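Local coordinates for protein enolase (alpha proteobacterium BAL199, PDB 3UGV) that probably acts as a magnesium-dependent member of the enolase superfamily, whose exact substrate is not established, at residues 220-224 / 246-250; 271-277 / 293-299; 318-324 / 339-343. All coordinates share one frame; numbering follows the deposited sequence.

Contacts 1 and 2 each pair the two strands of a beta-alpha-beta unit in one parallel sheet, the wall of an enolase-superfamily barrel; strands 249-251 and 273-275 are neighbours in it, and the contact centres lie about 13 Å apart. They join directly: Ile250 O lies 2.8 Å from Met274 N, a probable hydrogen bond. Contact 3, its centre about 12 Å from that of contact 2, carries the wall onward, with Ile322 CG2 lying 3.3 Å from Asp295 O. Contacts 1 and 3 do not touch; their nearest atoms are about 8 Å apart. The magnesium ion held by Asp225, Glu251 and Glu277 marks the probable active site: contact 2 supplies Glu277, and the Trp249 side chain of contact 1 comes within about 7 Å of the ion.

Contact 1 of 3, residues 220-224 / 246-250; sequences TALMV and GLEWI
Met223 and Trp249 make the aromatic part of this contact, the methionine chain passing over one face of the indole. Met223 CG stands 3.3 Å from the centroid of the six-membered ring, 12° off its normal, a CH-pi contact. The sulfur sits higher above the same face, SD 4.8 Å from that centroid, a more distant Met-aromatic contact. Trp249 brings its ring there by setting CG between its own backbone N and carbonyl carbon (chi1 71°).

Apolar packing continues with Val224 and Leu247, which cross so that Val224 CG2 is 4.0 Å from Leu247 CD2. Leu247 also rests on Trp213 and Ile242, of helices 202-216 and 232-242, so this part belongs to the layer between sheet and helices. Beside the sulfur of Met223 run CB and CG of Glu248, pointing the same way as the methionine; Glu248 OE1 comes 3.7 Å from Ala221 CB, while OE2 bonds to Trp345.

The backbones are joined as parallel strands of a beta-alpha-beta unit. Glu248 N donates to Leu222 O over 2.8 Å, and Val224 N to Trp249 O over 3.0 Å, almost straight at 173°. Where the segments diverge, a water bridges them, accepting from Leu222 N and donating to Gly246 O.

The indole NE1 donates to Glu251, a magnesium ligand, which makes Trp249 a second-shell residue. An alanine in place of Trp249 is likely to leave Met223 without the ring beneath it and Glu251 OE1 without its indole donor. The chemistry thus unites two tasks: apolar and backbone contacts fix the neighbouring strands, and the ring they position probably helps orient a carboxylate at the metal.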
ATOM      1  N   THR F 220      22.675 -33.295   6.883  1.00 22.07           N
ATOM      2  CA  THR F 220      23.273 -32.568   5.775  1.00 22.82           C
ATOM      3  C   THR F 220      22.191 -31.724   5.119  1.00 24.72           C
ATOM      4  O   THR F 220      21.193 -32.261   4.633  1.00 21.92           O
ATOM      5  CB  THR F 220      23.846 -33.524   4.703  1.00 26.85           C
ATOM      6  OG1 THR F 220      24.801 -34.407   5.301  1.00 28.54           O
ATOM      7  CG2 THR F 220      24.532 -32.743   3.612  1.00 28.73           C
ATOM      8  N   ALA F 221      22.386 -30.405   5.128  1.00 15.38           N
ATOM      9  CA  ALA F 221      21.468 -29.480   4.490  1.00 19.13           C
ATOM     10  C   ALA F 221      21.548 -29.669   2.985  1.00 21.10           C
ATOM     11  O   ALA F 221      22.642 -29.870   2.453  1.00 24.85           O
ATOM     12  CB  ALA F 221      21.830 -28.040   4.865  1.00 16.41           C
ATOM     13  N   LEU F 222      20.396 -29.624   2.309  1.00 17.54           N
ATOM     14  CA  LEU F 222      20.349 -29.598   0.841  1.00 17.61           C
ATOM     15  C   LEU F 222      19.816 -28.268   0.313  1.00 20.89           C
ATOM     16  O   LEU F 222      18.726 -27.818   0.684  1.00 22.84           O
ATOM     17  CB  LEU F 222      19.492 -30.730   0.283  1.00 16.44           C
ATOM     18  CG  LEU F 222      19.934 -32.141   0.639  1.00 27.56           C
ATOM     19  CD1 LEU F 222      18.975 -33.135   0.013  1.00 19.35           C
ATOM     20  CD2 LEU F 222      21.347 -32.379   0.149  1.00 28.12           C
ATOM     21  N   MET F 223      20.607 -27.629  -0.535  1.00 22.92           N
ATOM     22  CA  MET F 223      20.196 -26.404  -1.199  1.00 21.07           C
ATOM     23  C   MET F 223      19.818 -26.806  -2.610  1.00 22.12           C
ATOM     24  O   MET F 223      20.582 -27.458  -3.304  1.00 33.81           O
ATOM     25  CB  MET F 223      21.348 -25.396  -1.242  1.00 23.91           C
ATOM     26  CG  MET F 223      21.765 -24.805   0.099  1.00 27.13           C
ATOM     27  SD  MET F 223      22.547 -25.998   1.224  1.00 25.44           S
ATOM     28  CE  MET F 223      23.666 -24.890   2.091  1.00 21.81           C
ATOM     29  N   VAL F 224      18.632 -26.438  -3.044  1.00 19.64           N
ATOM     30  CA  VAL F 224      18.189 -26.858  -4.356  1.00 22.76           C
ATOM     31  C   VAL F 224      18.191 -25.680  -5.322  1.00 21.97           C
ATOM     32  O   VAL F 224      17.695 -24.599  -5.000  1.00 25.56           O
ATOM     33  CB  VAL F 224      16.808 -27.530  -4.277  1.00 26.19           C
ATOM     34  CG1 VAL F 224      15.980 -27.271  -5.539  1.00 23.87           C
ATOM     35  CG2 VAL F 224      16.970 -29.024  -4.004  1.00 28.43           C
ATOM     36  N   GLY F 246      11.774 -30.324   3.517  1.00 24.97           N
ATOM     37  CA  GLY F 246      12.776 -29.908   4.489  1.00 17.15           C
ATOM     38  C   GLY F 246      14.074 -29.401   3.870  1.00 22.04           C
ATOM     39  O   GLY F 246      15.130 -29.503   4.483  1.00 28.53           O
ATOM     40  N   LEU F 247      14.001 -28.834   2.665  1.00 20.00           N
ATOM     41  CA  LEU F 247      15.184 -28.265   2.003  1.00 20.50           C
ATOM     42  C   LEU F 247      15.689 -27.029   2.735  1.00 22.98           C
ATOM     43  O   LEU F 247      14.913 -26.336   3.403  1.00 24.00           O
ATOM     44  CB  LEU F 247      14.853 -27.874   0.563  1.00 16.14           C
ATOM     45  CG  LEU F 247      14.291 -28.997  -0.299  1.00 21.53           C
ATOM     46  CD1 LEU F 247      13.775 -28.434  -1.604  1.00 18.97           C
ATOM     47  CD2 LEU F 247      15.369 -30.075  -0.520  1.00 16.63           C
ATOM     48  N   GLU F 248      16.985 -26.757   2.612  1.00 19.00           N
ATOM     49  CA  GLU F 248      17.583 -25.574   3.226  1.00 17.04           C
ATOM     50  C   GLU F 248      17.101 -24.318   2.487  1.00 20.29           C
ATOM     51  O   GLU F 248      16.751 -23.319   3.100  1.00 18.89           O
ATOM     52  CB  GLU F 248      19.101 -25.652   3.169  1.00 17.67           C
ATOM     53  CG  GLU F 248      19.814 -24.370   3.614  1.00 18.74           C
ATOM     54  CD  GLU F 248      19.958 -24.243   5.122  1.00 32.91           C
ATOM     55  OE1 GLU F 248      19.595 -25.201   5.848  1.00 35.53           O
ATOM     56  OE2 GLU F 248      20.456 -23.188   5.583  1.00 38.20           O
ATOM     57  N   TRP F 249      17.068 -24.382   1.163  1.00 18.35           N
ATOM     58  CA  TRP F 249      16.415 -23.339   0.384  1.00 14.33           C
ATOM     59  C   TRP F 249      16.138 -23.797  -1.025  1.00 21.16           C
ATOM     60  O   TRP F 249      16.676 -24.812  -1.464  1.00 14.46           O
ATOM     61  CB  TRP F 249      17.246 -22.054   0.354  1.00 14.70           C
ATOM     62  CG  TRP F 249      18.523 -22.088  -0.469  1.00 14.66           C
ATOM     63  CD1 TRP F 249      18.644 -22.339  -1.816  1.00 23.95           C
ATOM     64  CD2 TRP F 249      19.844 -21.773  -0.007  1.00 19.15           C
ATOM     65  NE1 TRP F 249      19.964 -22.236  -2.203  1.00 15.24           N
ATOM     66  CE2 TRP F 249      20.714 -21.873  -1.114  1.00 17.35           C
ATOM     67  CE3 TRP F 249      20.375 -21.416   1.236  1.00 16.76           C
ATOM     68  CZ2 TRP F 249      22.082 -21.644  -1.005  1.00 23.66           C
ATOM     69  CZ3 TRP F 249      21.734 -21.192   1.338  1.00 20.18           C
ATOM     70  CH2 TRP F 249      22.571 -21.310   0.228  1.00 19.84           C
ATOM     71  N   ILE F 250      15.298 -23.035  -1.722  1.00 19.60           N
ATOM     72  CA  ILE F 250      15.022 -23.238  -3.140  1.00 17.99           C
ATOM     73  C   ILE F 250      15.524 -22.024  -3.937  1.00 26.53           C
ATOM     74  O   ILE F 250      15.169 -20.870  -3.642  1.00 21.94           O
ATOM     75  CB  ILE F 250      13.522 -23.420  -3.377  1.00 18.71           C
ATOM     76  CG1 ILE F 250      13.020 -24.666  -2.643  1.00 23.10           C
ATOM     77  CG2 ILE F 250      13.202 -23.503  -4.863  1.00  9.30           C
ATOM     78  CD1 ILE F 250      11.510 -24.689  -2.523  1.00 17.51           C
TER
HETATM   79  O   HOH W   1      17.962 -29.263   4.273  1.00 19.08           O

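Contact 2 of 3, residues 271-277 / 293-299; sequences TPLMIGE and ACDLVMP. With MG (magnesium ion), chain B.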
ATOM      1  N   THR F 271       9.344 -22.677   2.617  1.00 22.92           N
ATOM      2  CA  THR F 271      10.795 -22.840   2.495  1.00 18.82           C
ATOM      3  C   THR F 271      11.416 -21.525   2.004  1.00 18.90           C
ATOM      4  O   THR F 271      10.848 -20.856   1.160  1.00 13.46           O
ATOM      5  CB  THR F 271      11.120 -24.006   1.524  1.00 18.43           C
ATOM      6  OG1 THR F 271      10.598 -25.234   2.064  1.00 22.55           O
ATOM      7  CG2 THR F 271      12.616 -24.148   1.286  1.00 15.27           C
ATOM      8  N   PRO F 272      12.581 -21.136   2.547  1.00 25.07           N
ATOM      9  CA  PRO F 272      13.179 -19.888   2.055  1.00 20.98           C
ATOM     10  C   PRO F 272      13.440 -19.914   0.544  1.00 26.47           C
ATOM     11  O   PRO F 272      13.864 -20.931  -0.014  1.00 21.00           O
ATOM     12  CB  PRO F 272      14.511 -19.810   2.831  1.00 22.39           C
ATOM     13  CG  PRO F 272      14.269 -20.602   4.084  1.00 17.90           C
ATOM     14  CD  PRO F 272      13.366 -21.731   3.650  1.00 20.20           C
ATOM     15  N   LEU F 273      13.177 -18.787  -0.108  1.00 22.38           N
ATOM     16  CA  LEU F 273      13.415 -18.642  -1.533  1.00 15.54           C
ATOM     17  C   LEU F 273      14.687 -17.820  -1.731  1.00 24.57           C
ATOM     18  O   LEU F 273      14.819 -16.727  -1.174  1.00 20.19           O
ATOM     19  CB  LEU F 273      12.238 -17.945  -2.197  1.00 12.58           C
ATOM     20  CG  LEU F 273      12.368 -17.669  -3.691  1.00 18.56           C
ATOM     21  CD1 LEU F 273      12.456 -18.992  -4.452  1.00 14.31           C
ATOM     22  CD2 LEU F 273      11.176 -16.826  -4.167  1.00 19.92           C
ATOM     23  N   MET F 274      15.611 -18.360  -2.523  1.00 13.65           N
ATOM     24  CA  MET F 274      16.942 -17.794  -2.678  1.00 18.10           C
ATOM     25  C   MET F 274      17.118 -17.239  -4.083  1.00 19.25           C
ATOM     26  O   MET F 274      16.770 -17.896  -5.053  1.00 21.41           O
ATOM     27  CB  MET F 274      18.004 -18.879  -2.426  1.00 20.00           C
ATOM     28  CG  MET F 274      19.394 -18.497  -2.860  1.00 19.82           C
ATOM     29  SD  MET F 274      20.166 -17.171  -1.871  1.00 23.90           S
ATOM     30  CE  MET F 274      20.790 -18.074  -0.460  1.00 19.09           C
ATOM     31  N   ILE F 275      17.647 -16.026  -4.187  1.00 12.46           N
ATOM     32  CA  ILE F 275      18.054 -15.479  -5.477  1.00 15.68           C
ATOM     33  C   ILE F 275      19.222 -14.546  -5.236  1.00 18.63           C
ATOM     34  O   ILE F 275      19.667 -14.374  -4.096  1.00 19.05           O
ATOM     35  CB  ILE F 275      16.931 -14.662  -6.191  1.00 17.32           C
ATOM     36  CG1 ILE F 275      16.621 -13.387  -5.416  1.00 17.22           C
ATOM     37  CG2 ILE F 275      15.678 -15.509  -6.404  1.00 12.11           C
ATOM     38  CD1 ILE F 275      15.537 -12.513  -6.076  1.00 21.47           C
ATOM     39  N   GLY F 276      19.726 -13.936  -6.296  1.00 20.98           N
ATOM     40  CA  GLY F 276      20.764 -12.941  -6.112  1.00 21.89           C
ATOM     41  C   GLY F 276      21.992 -13.100  -6.975  1.00 19.05           C
ATOM     42  O   GLY F 276      22.672 -12.112  -7.239  1.00 26.78           O
ATOM     43  N   GLU F 277      22.289 -14.312  -7.434  1.00 18.57           N
ATOM     44  CA  GLU F 277      23.512 -14.473  -8.206  1.00 27.61           C
ATOM     45  C   GLU F 277      23.489 -13.625  -9.473  1.00 20.44           C
ATOM     46  O   GLU F 277      24.514 -13.429 -10.088  1.00 32.50           O
ATOM     47  CB  GLU F 277      23.787 -15.930  -8.549  1.00 27.65           C
ATOM     48  CG  GLU F 277      22.869 -16.525  -9.593  1.00 29.10           C
ATOM     49  CD  GLU F 277      23.060 -18.026  -9.681  1.00 37.38           C
ATOM     50  OE1 GLU F 277      22.739 -18.712  -8.682  1.00 27.66           O
ATOM     51  OE2 GLU F 277      23.555 -18.517 -10.722  1.00 36.87           O
ATOM     52  N   ALA F 293      10.906  -9.976  -3.070  1.00 13.19           N
ATOM     53  CA  ALA F 293      11.194 -11.039  -4.043  1.00 18.84           C
ATOM     54  C   ALA F 293      11.920 -12.289  -3.498  1.00 25.43           C
ATOM     55  O   ALA F 293      11.992 -13.326  -4.164  1.00 26.36           O
ATOM     56  CB  ALA F 293      11.979 -10.458  -5.220  1.00 16.27           C
ATOM     57  N   CYS F 294      12.473 -12.204  -2.299  1.00 20.30           N
ATOM     58  CA  CYS F 294      13.236 -13.334  -1.790  1.00 25.78           C
ATOM     59  C   CYS F 294      13.355 -13.300  -0.275  1.00 25.41           C
ATOM     60  O   CYS F 294      13.196 -12.244   0.335  1.00 19.21           O
ATOM     61  CB  CYS F 294      14.635 -13.297  -2.385  1.00 23.12           C
ATOM     62  SG  CYS F 294      15.439 -11.707  -2.117  1.00 31.49           S
ATOM     63  N   ASP F 295      13.668 -14.456   0.310  1.00 17.64           N
ATOM     64  CA  ASP F 295      14.000 -14.558   1.728  1.00 16.77           C
ATOM     65  C   ASP F 295      15.519 -14.494   1.964  1.00 19.31           C
ATOM     66  O   ASP F 295      15.983 -14.099   3.034  1.00 24.39           O
ATOM     67  CB  ASP F 295      13.467 -15.880   2.284  1.00 18.60           C
ATOM     68  CG  ASP F 295      12.010 -16.104   1.956  1.00 24.60           C
ATOM     69  OD1 ASP F 295      11.726 -16.952   1.083  1.00 22.71           O
ATOM     70  OD2 ASP F 295      11.146 -15.424   2.561  1.00 27.36           O
ATOM     71  N   LEU F 296      16.292 -14.916   0.971  1.00 19.06           N
ATOM     72  CA  LEU F 296      17.748 -14.977   1.112  1.00 14.52           C
ATOM     73  C   LEU F 296      18.381 -14.426  -0.171  1.00 15.67           C
ATOM     74  O   LEU F 296      17.771 -14.496  -1.234  1.00 20.50           O
ATOM     75  CB  LEU F 296      18.204 -16.425   1.342  1.00 19.12           C
ATOM     76  CG  LEU F 296      17.515 -17.337   2.369  1.00 21.58           C
ATOM     77  CD1 LEU F 296      18.019 -18.764   2.207  1.00 18.34           C
ATOM     78  CD2 LEU F 296      17.725 -16.879   3.804  1.00 22.26           C
ATOM     79  N   VAL F 297      19.585 -13.870  -0.091  1.00 13.91           N
ATOM     80  CA  VAL F 297      20.281 -13.412  -1.304  1.00 11.05           C
ATOM     81  C   VAL F 297      21.688 -14.027  -1.417  1.00 16.98           C
ATOM     82  O   VAL F 297      22.310 -14.339  -0.412  1.00 23.67           O
ATOM     83  CB  VAL F 297      20.386 -11.858  -1.334  1.00 21.11           C
ATOM     84  CG1 VAL F 297      19.005 -11.230  -1.245  1.00 16.47           C
ATOM     85  CG2 VAL F 297      21.235 -11.356  -0.178  1.00 16.98           C
ATOM     86  N   MET F 298      22.200 -14.185  -2.631  1.00 23.72           N
ATOM     87  CA  MET F 298      23.586 -14.628  -2.810  1.00 21.58           C
ATOM     88  C   MET F 298      24.240 -13.967  -4.022  1.00 14.69           C
ATOM     89  O   MET F 298      24.232 -14.528  -5.117  1.00 18.71           O
ATOM     90  CB  MET F 298      23.681 -16.166  -2.935  1.00 14.28           C
ATOM     91  CG  MET F 298      22.687 -16.759  -3.940  1.00 26.82           C
ATOM     92  SD  MET F 298      22.802 -18.569  -4.110  1.00 26.97           S
ATOM     93  CE  MET F 298      24.190 -18.709  -5.223  1.00 40.30           C
ATOM     94  N   PRO F 299      24.827 -12.775  -3.831  1.00 22.99           N
ATOM     95  CA  PRO F 299      25.443 -12.069  -4.964  1.00 23.34           C
ATOM     96  C   PRO F 299      26.673 -12.785  -5.526  1.00 21.50           C
ATOM     97  O   PRO F 299      27.421 -13.442  -4.801  1.00 26.03           O
ATOM     98  CB  PRO F 299      25.847 -10.721  -4.361  1.00 21.55           C
ATOM     99  CG  PRO F 299      24.978 -10.574  -3.174  1.00 20.61           C
ATOM    100  CD  PRO F 299      24.832 -11.955  -2.615  1.00 13.67           C
TER
HETATM  101 MG    MG B 500      22.588 -20.899  -8.533  1.00 28.29          MG
HETATM  102  O   HOH W   2       9.645 -18.295   1.210  1.00 18.88           O
HETATM  103  O   HOH W   3      23.219 -21.259 -10.488  1.00 25.66           O
HETATM  104  O   HOH W   4      24.586 -21.408  -8.129  1.00 29.46           O
HETATM  105  O   HOH W   5      20.750 -20.360  -9.432  1.00 32.08           O
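Met274 crosses Met298 and Leu296 at about right angles, and its chain can be followed outward. CB packs against Trp249 of the preceding strand. CG, anti to the backbone N (chi1 167°), meets Met298 SD. Bends at chi2 and chi3 then fold the chain across the neighbouring strand: the sulfur lies 3.3 Å from Met298 CG, close to the carbonyl carbon of Val297, and the terminal CE reaches back to Leu296 CB at 3.6 Å. Beyond it, Leu296 CD1 also touches Pro272 CB, extending the apolar layer.

The opposite face of the sheet from Met274 and Leu296 holds Ile275, whose CG1 lies 3.6 Å from Cys294 CB; Tyr262 of helix 259-268 packs on the same isoleucine.

Strands 273-275 and 296-297 run parallel, with helix 282-290 linking them. Leu273 O accepts from both Asp295 N and Leu296 N, and Met298 N donates to Ile275 O. Asp295 reaches across to the start of the neighbouring strand, where OD1 uses its anti lone pair to take Leu273 N at 2.6 Å and also accepts from a water that bridges to Thr271 O. Its OD2 forms a salt bridge with Arg266. At the other end the backbones pinch together: a CB on Gly276 would fall 2.6 Å from Met298 N.

Glu277 follows immediately, and its OE1 binds magnesium at 2.2 Å, alongside Asp225, Glu251 and three waters. Met298 CE flanks OE1 at 3.8 Å. The chemistry implies a division along the strands: a buried, probably ionised aspartate is gripped at their start, thioethers and branched chains fill the middle, and a carboxylate is presented to the metal at their end, as in enolase-superfamily barrels.

Contact 3 of 3, residues 318-324 / 339-343; sequences GAWGIPM and VTETA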
ATOM      1  N   GLY F 318      22.368  -6.123   5.527  1.00 19.03           N
ATOM      2  CA  GLY F 318      22.398  -5.932   6.966  1.00 18.19           C
ATOM      3  C   GLY F 318      21.206  -5.135   7.465  1.00 24.97           C
ATOM      4  O   GLY F 318      20.554  -5.524   8.430  1.00 27.73           O
ATOM      5  N   ALA F 319      20.917  -4.010   6.813  1.00 29.49           N
ATOM      6  CA  ALA F 319      19.816  -3.152   7.248  1.00 29.96           C
ATOM      7  C   ALA F 319      18.475  -3.905   7.236  1.00 25.61           C
ATOM      8  O   ALA F 319      17.673  -3.794   8.162  1.00 28.38           O
ATOM      9  CB  ALA F 319      19.747  -1.917   6.381  1.00 28.44           C
ATOM     10  N   TRP F 320      18.249  -4.678   6.181  1.00 18.42           N
ATOM     11  CA  TRP F 320      17.051  -5.485   6.041  1.00 24.58           C
ATOM     12  C   TRP F 320      17.079  -6.712   6.950  1.00 22.40           C
ATOM     13  O   TRP F 320      16.038  -7.284   7.269  1.00 21.96           O
ATOM     14  CB  TRP F 320      16.903  -5.957   4.583  1.00 22.23           C
ATOM     15  CG  TRP F 320      16.233  -4.978   3.664  1.00 25.88           C
ATOM     16  CD1 TRP F 320      16.831  -3.974   2.939  1.00 21.86           C
ATOM     17  CD2 TRP F 320      14.836  -4.920   3.347  1.00 26.32           C
ATOM     18  NE1 TRP F 320      15.887  -3.287   2.213  1.00 25.08           N
ATOM     19  CE2 TRP F 320      14.656  -3.849   2.438  1.00 26.48           C
ATOM     20  CE3 TRP F 320      13.716  -5.661   3.755  1.00 29.21           C
ATOM     21  CZ2 TRP F 320      13.405  -3.505   1.924  1.00 22.49           C
ATOM     22  CZ3 TRP F 320      12.475  -5.322   3.241  1.00 30.19           C
ATOM     23  CH2 TRP F 320      12.330  -4.250   2.334  1.00 24.57           C
ATOM     24  N   GLY F 321      18.269  -7.157   7.330  1.00 22.43           N
ATOM     25  CA  GLY F 321      18.368  -8.375   8.110  1.00 19.46           C
ATOM     26  C   GLY F 321      18.322  -9.655   7.286  1.00 23.36           C
ATOM     27  O   GLY F 321      18.061 -10.723   7.821  1.00 23.66           O
ATOM     28  N   ILE F 322      18.594  -9.555   5.988  1.00 19.91           N
ATOM     29  CA  ILE F 322      18.507 -10.703   5.087  1.00 21.57           C
ATOM     30  C   ILE F 322      19.805 -11.492   5.122  1.00 21.21           C
ATOM     31  O   ILE F 322      20.868 -10.919   4.929  1.00 16.46           O
ATOM     32  CB  ILE F 322      18.280 -10.263   3.618  1.00 25.45           C
ATOM     33  CG1 ILE F 322      17.081  -9.331   3.507  1.00 34.39           C
ATOM     34  CG2 ILE F 322      18.029 -11.467   2.744  1.00 23.97           C
ATOM     35  CD1 ILE F 322      15.750 -10.032   3.671  1.00 33.11           C
ATOM     36  N   PRO F 323      19.734 -12.811   5.364  1.00 22.93           N
ATOM     37  CA  PRO F 323      21.000 -13.558   5.379  1.00 22.60           C
ATOM     38  C   PRO F 323      21.623 -13.606   3.988  1.00 26.82           C
ATOM     39  O   PRO F 323      20.935 -13.806   2.993  1.00 25.94           O
ATOM     40  CB  PRO F 323      20.591 -14.949   5.853  1.00 18.62           C
ATOM     41  CG  PRO F 323      19.281 -14.738   6.559  1.00 16.85           C
ATOM     42  CD  PRO F 323      18.603 -13.625   5.831  1.00 16.74           C
ATOM     43  N   MET F 324      22.932 -13.411   3.929  1.00 27.44           N
ATOM     44  CA  MET F 324      23.622 -13.207   2.670  1.00 22.63           C
ATOM     45  C   MET F 324      24.664 -14.304   2.495  1.00 23.79           C
ATOM     46  O   MET F 324      25.459 -14.557   3.400  1.00 29.01           O
ATOM     47  CB  MET F 324      24.267 -11.821   2.694  1.00 20.49           C
ATOM     48  CG  MET F 324      25.017 -11.404   1.457  1.00 21.21           C
ATOM     49  SD  MET F 324      25.280  -9.623   1.555  1.00 31.45           S
ATOM     50  CE  MET F 324      26.436  -9.334   0.226  1.00 20.97           C
ATOM     51  N   VAL F 339      33.778 -10.412   7.089  1.00 30.13           N
ATOM     52  CA  VAL F 339      33.317  -9.113   7.578  1.00 33.44           C
ATOM     53  C   VAL F 339      31.894  -8.806   7.143  1.00 39.73           C
ATOM     54  O   VAL F 339      31.465  -7.659   7.198  1.00 42.39           O
ATOM     55  CB  VAL F 339      34.215  -7.972   7.107  1.00 26.89           C
ATOM     56  CG1 VAL F 339      35.618  -8.174   7.635  1.00 33.72           C
ATOM     57  CG2 VAL F 339      34.218  -7.900   5.581  1.00 26.14           C
ATOM     58  N   THR F 340      31.164  -9.827   6.709  1.00 33.91           N
ATOM     59  CA  THR F 340      29.780  -9.625   6.279  1.00 28.11           C
ATOM     60  C   THR F 340      28.805  -9.891   7.427  1.00 27.37           C
ATOM     61  O   THR F 340      28.716 -11.004   7.969  1.00 25.58           O
ATOM     62  CB  THR F 340      29.441 -10.489   5.065  1.00 26.05           C
ATOM     63  OG1 THR F 340      30.252 -10.078   3.958  1.00 25.82           O
ATOM     64  CG2 THR F 340      27.966 -10.357   4.710  1.00 18.66           C
ATOM     65  N   GLU F 341      28.080  -8.850   7.796  1.00 27.71           N
ATOM     66  CA  GLU F 341      27.260  -8.849   9.004  1.00 27.31           C
ATOM     67  C   GLU F 341      26.214  -9.969   9.023  1.00 29.71           C
ATOM     68  O   GLU F 341      26.015 -10.605  10.047  1.00 24.48           O
ATOM     69  CB  GLU F 341      26.599  -7.478   9.118  1.00 44.71           C
ATOM     70  CG  GLU F 341      25.758  -7.233  10.338  1.00 63.65           C
ATOM     71  CD  GLU F 341      25.001  -5.916  10.225  1.00 75.72           C
ATOM     72  OE1 GLU F 341      25.455  -5.030   9.454  1.00 73.50           O
ATOM     73  OE2 GLU F 341      23.944  -5.780  10.888  1.00 76.88           O
ATOM     74  N   THR F 342      25.539 -10.214   7.899  1.00 23.60           N
ATOM     75  CA  THR F 342      24.548 -11.279   7.869  1.00 23.28           C
ATOM     76  C   THR F 342      25.061 -12.516   7.123  1.00 25.09           C
ATOM     77  O   THR F 342      24.288 -13.261   6.548  1.00 22.14           O
ATOM     78  CB  THR F 342      23.199 -10.823   7.273  1.00 21.70           C
ATOM     79  OG1 THR F 342      23.398 -10.399   5.925  1.00 20.97           O
ATOM     80  CG2 THR F 342      22.588  -9.677   8.088  1.00 21.88           C
ATOM     81  N   ALA F 343      26.370 -12.732   7.147  1.00 23.81           N
ATOM     82  CA  ALA F 343      26.968 -13.889   6.489  1.00 17.00           C
ATOM     83  C   ALA F 343      26.190 -15.153   6.790  1.00 19.47           C
ATOM     84  O   ALA F 343      25.795 -15.400   7.923  1.00 25.20           O
ATOM     85  CB  ALA F 343      28.419 -14.052   6.910  1.00 20.95           C
TER
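This contact in the barrel wall is centred on Thr342, with one backbone and one side-chain hydrogen bond, and joins the segment leaving helix 306-320 to the loop that leads to strand 346-348. It lies in the closing part of the modified TIM barrel of the enolase superfamily. A Schellman motif with Gly321 at C-prime ends the helix, and the chain then runs extended beside strand 296-297. Opposite it, a type I beta turn from Thr340 to Ala343 brings Thr342 forward. A single bridge pairs Met324 with Ala343: Met324 N donates to Thr342 O at 3.0 Å, nearly straight (172°) but from above the carbonyl plane.

Close packing marks the helix end, where a CB on Gly318 would clash with Glu341 OE1. That carboxylate reaches the helix with an extended chain and forms a salt bridge with Arg312 of a neighbouring subunit. Met324 SD passes 4.2 Å from Thr340 CG2, and the methionine side chain also packs on Trp310 and Ala317 of helix 306-320.

Thr342 sends CG2 to the last helical turn, 3.9 Å from Gly318 CA, while OG1, between its backbone N and carbonyl carbon (chi1 61°), donates to Ile322 O just beyond it at 2.8 Å.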